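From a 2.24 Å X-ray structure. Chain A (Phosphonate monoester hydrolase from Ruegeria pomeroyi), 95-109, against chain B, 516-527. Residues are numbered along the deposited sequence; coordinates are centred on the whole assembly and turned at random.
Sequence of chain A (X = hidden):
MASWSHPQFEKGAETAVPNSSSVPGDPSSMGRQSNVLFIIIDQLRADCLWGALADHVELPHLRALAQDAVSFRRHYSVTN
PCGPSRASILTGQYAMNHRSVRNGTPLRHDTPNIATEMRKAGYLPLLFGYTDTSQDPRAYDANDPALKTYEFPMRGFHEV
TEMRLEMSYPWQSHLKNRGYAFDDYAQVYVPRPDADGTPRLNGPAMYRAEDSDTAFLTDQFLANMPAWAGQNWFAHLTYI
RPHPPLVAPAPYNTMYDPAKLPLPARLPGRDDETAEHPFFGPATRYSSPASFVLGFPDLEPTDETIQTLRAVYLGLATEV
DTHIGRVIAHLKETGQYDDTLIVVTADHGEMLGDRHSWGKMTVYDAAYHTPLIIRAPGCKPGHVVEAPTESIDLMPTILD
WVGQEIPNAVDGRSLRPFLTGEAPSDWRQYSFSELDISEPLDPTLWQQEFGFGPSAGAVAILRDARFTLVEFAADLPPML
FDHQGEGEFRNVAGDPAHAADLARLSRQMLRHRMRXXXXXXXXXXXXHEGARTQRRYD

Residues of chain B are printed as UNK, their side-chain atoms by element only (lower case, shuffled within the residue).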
# COMPACT_ATOMS: atom_id res chain seq x y z
N ALA A 95 -24.86 0.69 -6.24
CA ALA A 95 -24.45 -0.57 -5.63
C ALA A 95 -23.75 -1.46 -6.66
O ALA A 95 -22.89 -2.24 -6.25
CB ALA A 95 -25.67 -1.29 -5.05
N MET A 96 -24.10 -1.35 -8.00
CA MET A 96 -23.47 -2.12 -9.09
C MET A 96 -21.99 -1.74 -9.25
O MET A 96 -21.21 -2.52 -9.75
CB MET A 96 -24.24 -2.03 -10.44
CG MET A 96 -24.42 -0.63 -11.01
SD MET A 96 -25.52 -0.65 -12.45
CE MET A 96 -25.60 1.09 -12.79
N ASN A 97 -21.63 -0.56 -8.76
CA ASN A 97 -20.28 -0.05 -8.79
C ASN A 97 -19.54 -0.20 -7.46
O ASN A 97 -18.41 -0.74 -7.44
CB ASN A 97 -20.27 1.39 -9.31
CG ASN A 97 -20.61 1.46 -10.78
OD1 ASN A 97 -20.35 0.52 -11.53
ND2 ASN A 97 -21.21 2.54 -11.22
N HIS A 98 -20.16 0.23 -6.33
CA HIS A 98 -19.48 0.14 -5.03
C HIS A 98 -19.34 -1.31 -4.50
O HIS A 98 -18.39 -1.64 -3.79
CB HIS A 98 -20.04 1.14 -4.00
CG HIS A 98 -21.44 0.90 -3.51
ND1 HIS A 98 -21.79 -0.28 -2.90
CD2 HIS A 98 -22.47 1.77 -3.41
CE1 HIS A 98 -23.04 -0.11 -2.47
NE2 HIS A 98 -23.49 1.10 -2.76
N ARG A 99 -20.30 -2.16 -4.91
CA ARG A 99 -20.39 -3.61 -4.66
C ARG A 99 -20.59 -4.09 -3.22
O ARG A 99 -20.53 -5.28 -2.95
CB ARG A 99 -19.35 -4.42 -5.50
CG ARG A 99 -19.56 -4.31 -7.04
CD ARG A 99 -20.85 -4.96 -7.58
NE ARG A 99 -20.82 -6.42 -7.42
CZ ARG A 99 -21.88 -7.18 -7.24
NH1 ARG A 99 -23.10 -6.65 -7.23
NH2 ARG A 99 -21.75 -8.49 -7.12
N SER A 100 -20.92 -3.19 -2.31
CA SER A 100 -21.28 -3.53 -0.94
C SER A 100 -22.81 -3.70 -1.10
O SER A 100 -23.58 -2.79 -0.85
CB SER A 100 -20.95 -2.37 -0.01
OG SER A 100 -20.95 -2.76 1.35
N VAL A 101 -23.22 -4.86 -1.65
CA VAL A 101 -24.59 -5.17 -2.09
C VAL A 101 -25.59 -5.67 -1.06
O VAL A 101 -26.80 -5.68 -1.34
CB VAL A 101 -24.63 -5.95 -3.44
CG1 VAL A 101 -23.99 -5.13 -4.55
CG2 VAL A 101 -23.94 -7.32 -3.31
N ARG A 102 -25.09 -6.07 0.12
CA ARG A 102 -25.85 -6.56 1.28
C ARG A 102 -25.14 -6.10 2.55
O ARG A 102 -23.96 -5.76 2.50
CB ARG A 102 -25.86 -8.10 1.33
CG ARG A 102 -25.91 -8.82 0.01
CD ARG A 102 -25.60 -10.26 0.22
NE ARG A 102 -25.45 -10.95 -1.05
CZ ARG A 102 -24.31 -11.08 -1.72
NH1 ARG A 102 -23.20 -10.52 -1.26
NH2 ARG A 102 -24.27 -11.74 -2.86
N ASN A 103 -25.85 -6.14 3.70
CA ASN A 103 -25.25 -5.87 5.01
C ASN A 103 -24.15 -6.91 5.21
O ASN A 103 -24.36 -8.10 4.92
CB ASN A 103 -26.31 -6.00 6.13
CG ASN A 103 -27.23 -4.83 6.24
OD1 ASN A 103 -27.12 -3.84 5.52
ND2 ASN A 103 -28.20 -4.91 7.16
N GLY A 104 -22.96 -6.44 5.57
CA GLY A 104 -21.81 -7.33 5.76
C GLY A 104 -20.94 -7.51 4.52
O GLY A 104 -19.88 -8.12 4.62
N THR A 105 -21.38 -7.03 3.33
CA THR A 105 -20.59 -7.16 2.10
C THR A 105 -19.53 -6.08 2.10
O THR A 105 -19.89 -4.89 2.12
CB THR A 105 -21.41 -7.09 0.83
OG1 THR A 105 -22.58 -7.87 0.98
CG2 THR A 105 -20.61 -7.54 -0.39
N PRO A 106 -18.22 -6.47 2.09
CA PRO A 106 -17.15 -5.47 2.18
C PRO A 106 -17.13 -4.45 1.05
O PRO A 106 -17.52 -4.73 -0.07
CB PRO A 106 -15.87 -6.31 2.22
CG PRO A 106 -16.29 -7.62 2.72
CD PRO A 106 -17.65 -7.84 2.10
N LEU A 107 -16.71 -3.24 1.40
CA LEU A 107 -16.52 -2.15 0.45
C LEU A 107 -15.01 -2.04 0.26
O LEU A 107 -14.28 -2.10 1.26
CB LEU A 107 -17.10 -0.85 1.05
CG LEU A 107 -17.03 0.42 0.19
CD1 LEU A 107 -18.03 0.37 -0.96
CD2 LEU A 107 -17.30 1.65 1.04
N ARG A 108 -14.52 -1.92 -1.02
CA ARG A 108 -13.09 -1.77 -1.35
C ARG A 108 -12.48 -0.63 -0.50
O ARG A 108 -13.09 0.43 -0.35
CB ARG A 108 -12.90 -1.44 -2.84
CG ARG A 108 -13.10 -2.57 -3.83
CD ARG A 108 -12.83 -2.01 -5.22
NE ARG A 108 -13.16 -2.96 -6.28
CZ ARG A 108 -12.29 -3.81 -6.82
NH1 ARG A 108 -11.04 -3.85 -6.39
NH2 ARG A 108 -12.68 -4.65 -7.76
N HIS A 109 -11.28 -0.86 0.06
CA HIS A 109 -10.62 0.14 0.90
C HIS A 109 -10.28 1.44 0.19
O HIS A 109 -10.34 2.51 0.80
CB HIS A 109 -9.38 -0.43 1.58
CG HIS A 109 -9.03 0.29 2.84
ND1 HIS A 109 -9.91 0.35 3.92
CD2 HIS A 109 -7.89 0.95 3.18
CE1 HIS A 109 -9.29 1.06 4.85
NE2 HIS A 109 -8.06 1.42 4.46
N UNK B 516 -23.03 -11.19 -13.68
CA UNK B 516 -21.57 -11.08 -13.76
C UNK B 516 -21.05 -9.70 -13.41
O UNK B 516 -20.32 -9.11 -14.20
c UNK B 516 -21.06 -11.56 -15.13
o UNK B 516 -20.68 -13.90 -15.12
c UNK B 516 -21.42 -12.98 -15.44
n UNK B 516 -22.57 -13.19 -16.06
N UNK B 517 -21.43 -9.18 -12.25
CA UNK B 517 -20.91 -7.90 -11.72
C UNK B 517 -19.63 -8.23 -10.96
O UNK B 517 -19.36 -9.41 -10.73
s UNK B 517 -24.08 -5.61 -10.42
c UNK B 517 -25.27 -6.91 -10.00
c UNK B 517 -23.00 -6.47 -11.56
c UNK B 517 -21.93 -7.20 -10.80
N UNK B 518 -18.82 -7.23 -10.58
CA UNK B 518 -17.56 -7.43 -9.87
C UNK B 518 -17.66 -8.30 -8.59
O UNK B 518 -18.22 -7.86 -7.58
o UNK B 518 -14.67 -5.19 -9.69
c UNK B 518 -15.38 -6.16 -9.34
o UNK B 518 -14.91 -7.19 -8.84
c UNK B 518 -16.88 -6.08 -9.58
N UNK B 519 -17.09 -9.52 -8.65
CA UNK B 519 -17.10 -10.50 -7.55
C UNK B 519 -15.85 -10.49 -6.65
O UNK B 519 -15.71 -11.41 -5.84
c UNK B 519 -17.32 -11.91 -8.10
n UNK B 519 -19.47 -11.65 -9.37
c UNK B 519 -19.49 -13.26 -7.84
c UNK B 519 -20.64 -12.24 -9.38
n UNK B 519 -20.70 -13.23 -8.49
c UNK B 519 -18.74 -12.28 -8.38
N UNK B 520 -14.98 -9.46 -6.75
CA UNK B 520 -13.76 -9.34 -5.91
C UNK B 520 -14.04 -9.56 -4.41
O UNK B 520 -13.36 -10.37 -3.78
c UNK B 520 -11.69 -7.91 -5.45
c UNK B 520 -13.00 -8.04 -6.22
o UNK B 520 -12.73 -7.99 -7.62
N UNK B 521 -15.07 -8.87 -3.85
CA UNK B 521 -15.47 -8.96 -2.44
C UNK B 521 -16.95 -9.27 -2.20
O UNK B 521 -17.35 -9.45 -1.05
c UNK B 521 -12.84 -8.15 -0.62
c UNK B 521 -13.41 -5.82 -1.30
c UNK B 521 -15.08 -7.66 -1.70
c UNK B 521 -13.58 -7.29 -1.63
N UNK B 522 -17.78 -9.32 -3.28
CA UNK B 522 -19.24 -9.53 -3.15
C UNK B 522 -19.70 -10.88 -2.56
O UNK B 522 -20.85 -10.99 -2.15
c UNK B 522 -19.98 -9.19 -4.44
o UNK B 522 -19.77 -10.17 -5.45
N UNK B 523 -18.80 -11.86 -2.49
CA UNK B 523 -19.07 -13.18 -1.89
C UNK B 523 -18.40 -13.35 -0.53
O UNK B 523 -18.49 -14.41 0.07
c UNK B 523 -21.07 -14.62 -3.78
c UNK B 523 -19.10 -15.53 -4.99
c UNK B 523 -18.73 -14.34 -2.85
c UNK B 523 -19.59 -14.43 -4.11
N UNK B 524 -17.73 -12.29 -0.06
CA UNK B 524 -17.14 -12.24 1.27
C UNK B 524 -18.25 -11.70 2.21
O UNK B 524 -19.14 -10.95 1.77
c UNK B 524 -15.90 -11.34 1.29
s UNK B 524 -15.04 -11.27 2.89
N UNK B 525 -18.23 -12.14 3.48
CA UNK B 525 -19.20 -11.71 4.48
C UNK B 525 -18.50 -11.34 5.79
O UNK B 525 -17.67 -12.11 6.29
c UNK B 525 -20.25 -12.79 4.73
o UNK B 525 -20.79 -13.30 3.52
N UNK B 526 -18.86 -10.16 6.35
CA UNK B 526 -18.37 -9.67 7.64
C UNK B 526 -19.31 -10.30 8.68
O UNK B 526 -20.52 -10.02 8.68
c UNK B 526 -18.33 -8.11 7.73
c UNK B 526 -17.34 -7.46 6.72
c UNK B 526 -18.12 -7.60 9.17
c UNK B 526 -15.77 -7.90 6.82
N UNK B 527 -18.76 -11.19 9.52
CA UNK B 527 -19.50 -11.90 10.58
C UNK B 527 -18.92 -11.50 11.95
O UNK B 527 -17.82 -10.92 12.01
o UNK B 527 -18.24 -14.00 10.82
c UNK B 527 -19.70 -13.85 8.89
c UNK B 527 -19.47 -13.45 10.35
O HOH W 1 -22.04 -10.53 1.75
O HOH W 2 -22.40 -11.60 -5.02

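Position 516 has four side-chain atoms, two carbons with one oxygen and one nitrogen on the second, an amide; its side chain comes no nearer than 8.6 Å to the chain A stretch. It is Asn516(B).

Position 517 carries an unbranched run of two carbons, a sulfur and a final carbon, the sulfur 3.6 Å from CB of Met96(A) and CB over one face of the Arg99(A) guanidinium. Only methionine matches: Met517(B).

At 518, two carbons end in two oxygens, a carboxylate, and one of the oxygens is 2.8 Å from NH2 of Arg108(A). The backbone O takes a nearly linear bond (176°) from NE of Arg99(A) at 3.0 Å. This is Asp518(B), whose OD2 accepts from Arg108(A) near the guanidinium plane, in a salt bridge.

Position 519 shows one carbon and a five-membered ring of three carbons and two nitrogens, with CA-to-CB pointing away from the chain A stretch, hence His519(B). ND1 donates to O of Met517(B) at 2.6 Å.

Position 520 has one carbon bearing an oxygen and a carbon, the oxygen 3.3 Å from NH2 of Arg108(A), so it is Thr520(B). OG1 donates to OD1 of Asp518(B) at 2.6 Å, and its N reaches the same OD1 at 3.1 Å; both bonds tie the carboxylate to its own loop.

Four carbons forked at the second, with CB packed 4.2 Å from CB of Pro106(A), identify 521 as Leu521(B).

Position 522 has one carbon and one oxygen, and its backbone O receives NH1 of Arg102(A) at 2.6 Å: Ser522(B). Water 2 joins its OG to NH2 of Arg102(A).

Position 523 again has four carbons forked at the second, a terminal one 4.4 Å from NH2 of Arg102(A), though CA-to-CB is directed away: Leu523(B). A carbon and a sulfur at 524, the sulfur 3.9 Å from CG of Pro106(A), define Cys524(B); N bonds O of Leu521(B) at 3.0 Å, closing a type I turn.

A carbon and an oxygen, with CA-to-CB directed away from the chain A stretch, make 525 Ser525(B). At 526, four carbons fork at the first, one arm two carbons long; a carbon of that arm lies 4.1 Å from CG of Pro106(A), and N donates to O of Gly104(A) at 2.9 Å. This is Ile526(B). At 527 one carbon bears an oxygen and a carbon, without contact to the chain A stretch, giving Thr527(B).

The contact thus combines three arginines, two of them reaching backbone carbonyls and the third a carboxylate, with apolar packing around Pro106(A). Water 1 donates to OG1 of Thr105(A) and O of Cys524(B), bridging the chains. At Gly104(A), an ideal CB would lie 3.3 Å from O of Ile526(B), so the bare backbone permits the close approach.

Chain B 516-527: NMDHTLSLCSIT
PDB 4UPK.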